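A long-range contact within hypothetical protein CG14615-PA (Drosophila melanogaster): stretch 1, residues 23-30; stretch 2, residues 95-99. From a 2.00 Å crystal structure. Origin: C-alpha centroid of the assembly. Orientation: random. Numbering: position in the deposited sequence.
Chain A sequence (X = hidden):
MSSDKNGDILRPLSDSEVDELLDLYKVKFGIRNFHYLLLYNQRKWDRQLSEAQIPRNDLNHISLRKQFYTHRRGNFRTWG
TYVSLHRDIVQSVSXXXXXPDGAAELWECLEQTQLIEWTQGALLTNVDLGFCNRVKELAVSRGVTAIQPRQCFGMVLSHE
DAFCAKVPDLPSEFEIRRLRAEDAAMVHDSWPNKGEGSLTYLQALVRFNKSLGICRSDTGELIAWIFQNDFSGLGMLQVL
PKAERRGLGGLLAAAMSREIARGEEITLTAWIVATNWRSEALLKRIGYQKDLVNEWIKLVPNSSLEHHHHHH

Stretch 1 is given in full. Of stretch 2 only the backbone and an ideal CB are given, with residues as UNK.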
# COMPACT_ATOMS: atom_id res chain seq x y z
N ASP A 23 -15.05 -3.67 -9.45
CA ASP A 23 -16.21 -2.81 -9.71
C ASP A 23 -17.25 -2.89 -8.60
O ASP A 23 -18.01 -1.95 -8.38
CB ASP A 23 -16.87 -3.15 -11.04
CG ASP A 23 -17.95 -2.15 -11.41
OD1 ASP A 23 -17.61 -0.98 -11.66
OD2 ASP A 23 -19.14 -2.53 -11.43
N LEU A 24 -17.31 -4.03 -7.91
CA LEU A 24 -18.25 -4.17 -6.82
C LEU A 24 -17.91 -3.16 -5.75
O LEU A 24 -18.78 -2.48 -5.21
CB LEU A 24 -18.17 -5.55 -6.19
CG LEU A 24 -18.95 -6.69 -6.81
CD1 LEU A 24 -18.77 -7.91 -5.91
CD2 LEU A 24 -20.43 -6.31 -6.92
N TYR A 25 -16.62 -3.07 -5.42
CA TYR A 25 -16.22 -2.11 -4.42
C TYR A 25 -16.40 -0.71 -4.97
O TYR A 25 -16.82 0.20 -4.25
CB TYR A 25 -14.77 -2.35 -3.98
CG TYR A 25 -14.66 -3.40 -2.89
CD1 TYR A 25 -14.77 -4.76 -3.18
CD2 TYR A 25 -14.51 -3.03 -1.56
CE1 TYR A 25 -14.75 -5.73 -2.16
CE2 TYR A 25 -14.48 -3.98 -0.54
CZ TYR A 25 -14.61 -5.33 -0.84
OH TYR A 25 -14.62 -6.26 0.18
N LYS A 26 -16.11 -0.52 -6.26
CA LYS A 26 -16.29 0.79 -6.87
C LYS A 26 -17.74 1.26 -6.70
O LYS A 26 -17.99 2.39 -6.27
CB LYS A 26 -15.93 0.76 -8.36
CG LYS A 26 -15.84 2.14 -9.01
CD LYS A 26 -15.12 2.08 -10.36
CE LYS A 26 -15.05 3.45 -11.02
NZ LYS A 26 -14.27 3.43 -12.29
N VAL A 27 -18.68 0.39 -7.01
CA VAL A 27 -20.10 0.74 -6.89
C VAL A 27 -20.50 0.90 -5.42
O VAL A 27 -21.08 1.92 -5.02
CB VAL A 27 -21.01 -0.35 -7.53
CG1 VAL A 27 -22.48 0.01 -7.34
CG2 VAL A 27 -20.67 -0.52 -9.00
N LYS A 28 -20.20 -0.11 -4.61
CA LYS A 28 -20.55 -0.11 -3.19
C LYS A 28 -20.01 1.04 -2.33
O LYS A 28 -20.76 1.63 -1.53
CB LYS A 28 -20.11 -1.42 -2.55
CG LYS A 28 -20.42 -1.53 -1.07
CD LYS A 28 -21.90 -1.80 -0.87
CE LYS A 28 -22.21 -2.13 0.57
NZ LYS A 28 -23.65 -2.49 0.74
N PHE A 29 -18.73 1.37 -2.47
CA PHE A 29 -18.15 2.41 -1.63
C PHE A 29 -17.65 3.66 -2.31
O PHE A 29 -17.37 4.66 -1.63
CB PHE A 29 -16.99 1.84 -0.81
CG PHE A 29 -17.41 0.76 0.14
CD1 PHE A 29 -18.28 1.04 1.19
CD2 PHE A 29 -16.90 -0.53 0.01
CE1 PHE A 29 -18.64 0.04 2.11
CE2 PHE A 29 -17.24 -1.53 0.93
CZ PHE A 29 -18.12 -1.25 1.97
N GLY A 30 -17.50 3.63 -3.63
CA GLY A 30 -17.01 4.82 -4.30
C GLY A 30 -15.50 4.83 -4.52
O GLY A 30 -14.75 4.04 -3.93
N UNK A 95 -7.83 -8.21 3.68
CA UNK A 95 -9.14 -8.83 3.62
C UNK A 95 -10.26 -7.88 4.03
O UNK A 95 -10.04 -6.92 4.78
CB UNK A 95 -9.16 -10.07 4.51
N UNK A 96 -11.46 -8.16 3.54
CA UNK A 96 -12.63 -7.37 3.85
C UNK A 96 -13.89 -8.10 3.44
O UNK A 96 -13.85 -9.08 2.71
CB UNK A 96 -12.56 -6.01 3.16
N UNK A 97 -15.00 -7.61 3.95
CA UNK A 97 -16.33 -8.13 3.64
C UNK A 97 -17.27 -7.17 4.34
O UNK A 97 -16.93 -6.61 5.38
CB UNK A 97 -16.53 -9.58 4.09
N UNK A 98 -18.45 -6.97 3.77
CA UNK A 98 -19.39 -6.06 4.40
C UNK A 98 -20.64 -6.76 4.90
O UNK A 98 -21.70 -6.15 5.00
CB UNK A 98 -19.78 -4.95 3.42
N UNK A 99 -20.51 -8.04 5.22
CA UNK A 99 -21.64 -8.80 5.74
C UNK A 99 -22.01 -8.11 7.06
O UNK A 99 -21.19 -8.02 7.98
CB UNK A 99 -21.31 -10.28 5.93

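Residues 23 to 29 of stretch 1 belong to a helix that begins earlier in the chain, held by backbone hydrogen bonds such as Lys28 N to Leu24 O (2.8 Å). The side chains of Leu24, Tyr25, Lys28 and Phe29 offer stretch 2 a surface that is mostly aromatic and aliphatic, with one positive charge.

Position 95 lies in a strand, and its CA-to-CB bond points away from the helix. Nothing of stretch 1 lies within 5.5 Å of the ideal CB, so the helix sets no preference; the extended backbone would suit a beta-branched or aromatic residue among others. The deposited residue is Phe95, which makes no contact with stretch 1.

Position 96 is also extended, but here CA-to-CB points toward the helix, and the ideal CB is 3.6 Å from Tyr25 OH. The ring of Phe29 lies off to another side, its CZ 7.4 Å from the ideal CB of position 96. A polar side chain might address the hydroxyl; a leucine could pack by the end of Tyr25, while a methionine or an aromatic residue could also extend past it to the ring of Phe29. The residue is Phe96, with chi1 in the t well. Tyr25 OH approaches the edge of its ring, 3.4 Å from Phe96 CD2, a packing contact rather than a hydrogen bond; the hydroxyl is satisfied elsewhere in the structure. Phe96 CE2 also packs 4.1 Å from Phe29 CZ.

At position 97, CA-to-CB again points away, and the ideal CB is 5.5 Å from Tyr25 OH. Many side chains would be compatible with stretch 1, small or large. Ser97 is found; its OG hydrogen-bonds elsewhere in the structure.

Position 98 has left the strand, with phi/psi of -114/27°, and points toward the helix. Its ideal CB is 4.3 Å from Phe29 CZ and 4.7 Å from Lys28 CE, with Tyr25 and Leu24 farther along. A long side chain is needed to exploit all four: methionine could pack on the apolar groups, an acid could answer the lysine, and a large aromatic could serve both surfaces. Trp98 does so, with chi1 in the p well, the indole extending past Phe29 and Tyr25 toward Leu24. Its edge meets the face of Tyr25, Trp98 CZ3 lying 3.6 Å from Tyr25 CZ, while Trp98 CE3 approaches Phe29 CE2 at 3.5 Å. Lys28 CE lies over the indole face, 3.8 Å from Trp98 NE1, in a CH-pi contact; the ammonium group adds a cation-pi interaction with the five-membered ring. Farther along, Trp98 CH2 reaches within 4.4 Å of Leu24 CB.

Position 99 is out of reach of the helix, so stretch 1 leaves its identity open. The residue is Gln99, a polar side chain that makes no contact with stretch 1.

Stretch 2 95-99: FFSWQ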
# COMPACT_ATOMS: atom_id res chain seq x y z
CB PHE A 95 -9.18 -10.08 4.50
CG PHE A 95 -8.87 -9.81 5.95
CD1 PHE A 95 -9.84 -9.30 6.80
CD2 PHE A 95 -7.59 -10.04 6.45
CE1 PHE A 95 -9.55 -9.04 8.15
CE2 PHE A 95 -7.29 -9.78 7.79
CZ PHE A 95 -8.27 -9.27 8.63
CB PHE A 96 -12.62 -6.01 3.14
CG PHE A 96 -13.53 -5.00 3.77
CD1 PHE A 96 -13.14 -4.31 4.91
CD2 PHE A 96 -14.83 -4.82 3.29
CE1 PHE A 96 -14.01 -3.45 5.58
CE2 PHE A 96 -15.73 -3.96 3.94
CZ PHE A 96 -15.32 -3.28 5.09
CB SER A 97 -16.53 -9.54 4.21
OG SER A 97 -17.86 -9.97 3.94
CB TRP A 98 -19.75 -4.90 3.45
CG TRP A 98 -20.36 -5.28 2.14
CD1 TRP A 98 -21.64 -5.71 1.92
CD2 TRP A 98 -19.74 -5.19 0.85
NE1 TRP A 98 -21.85 -5.90 0.58
CE2 TRP A 98 -20.71 -5.58 -0.10
CE3 TRP A 98 -18.46 -4.81 0.41
CZ2 TRP A 98 -20.43 -5.61 -1.48
CZ3 TRP A 98 -18.19 -4.83 -0.96
CH2 TRP A 98 -19.18 -5.23 -1.89
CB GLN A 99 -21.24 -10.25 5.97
CG GLN A 99 -22.43 -11.18 6.17
CD GLN A 99 -22.04 -12.64 6.19
OE1 GLN A 99 -22.90 -13.51 6.19
NE2 GLN A 99 -20.73 -12.92 6.20
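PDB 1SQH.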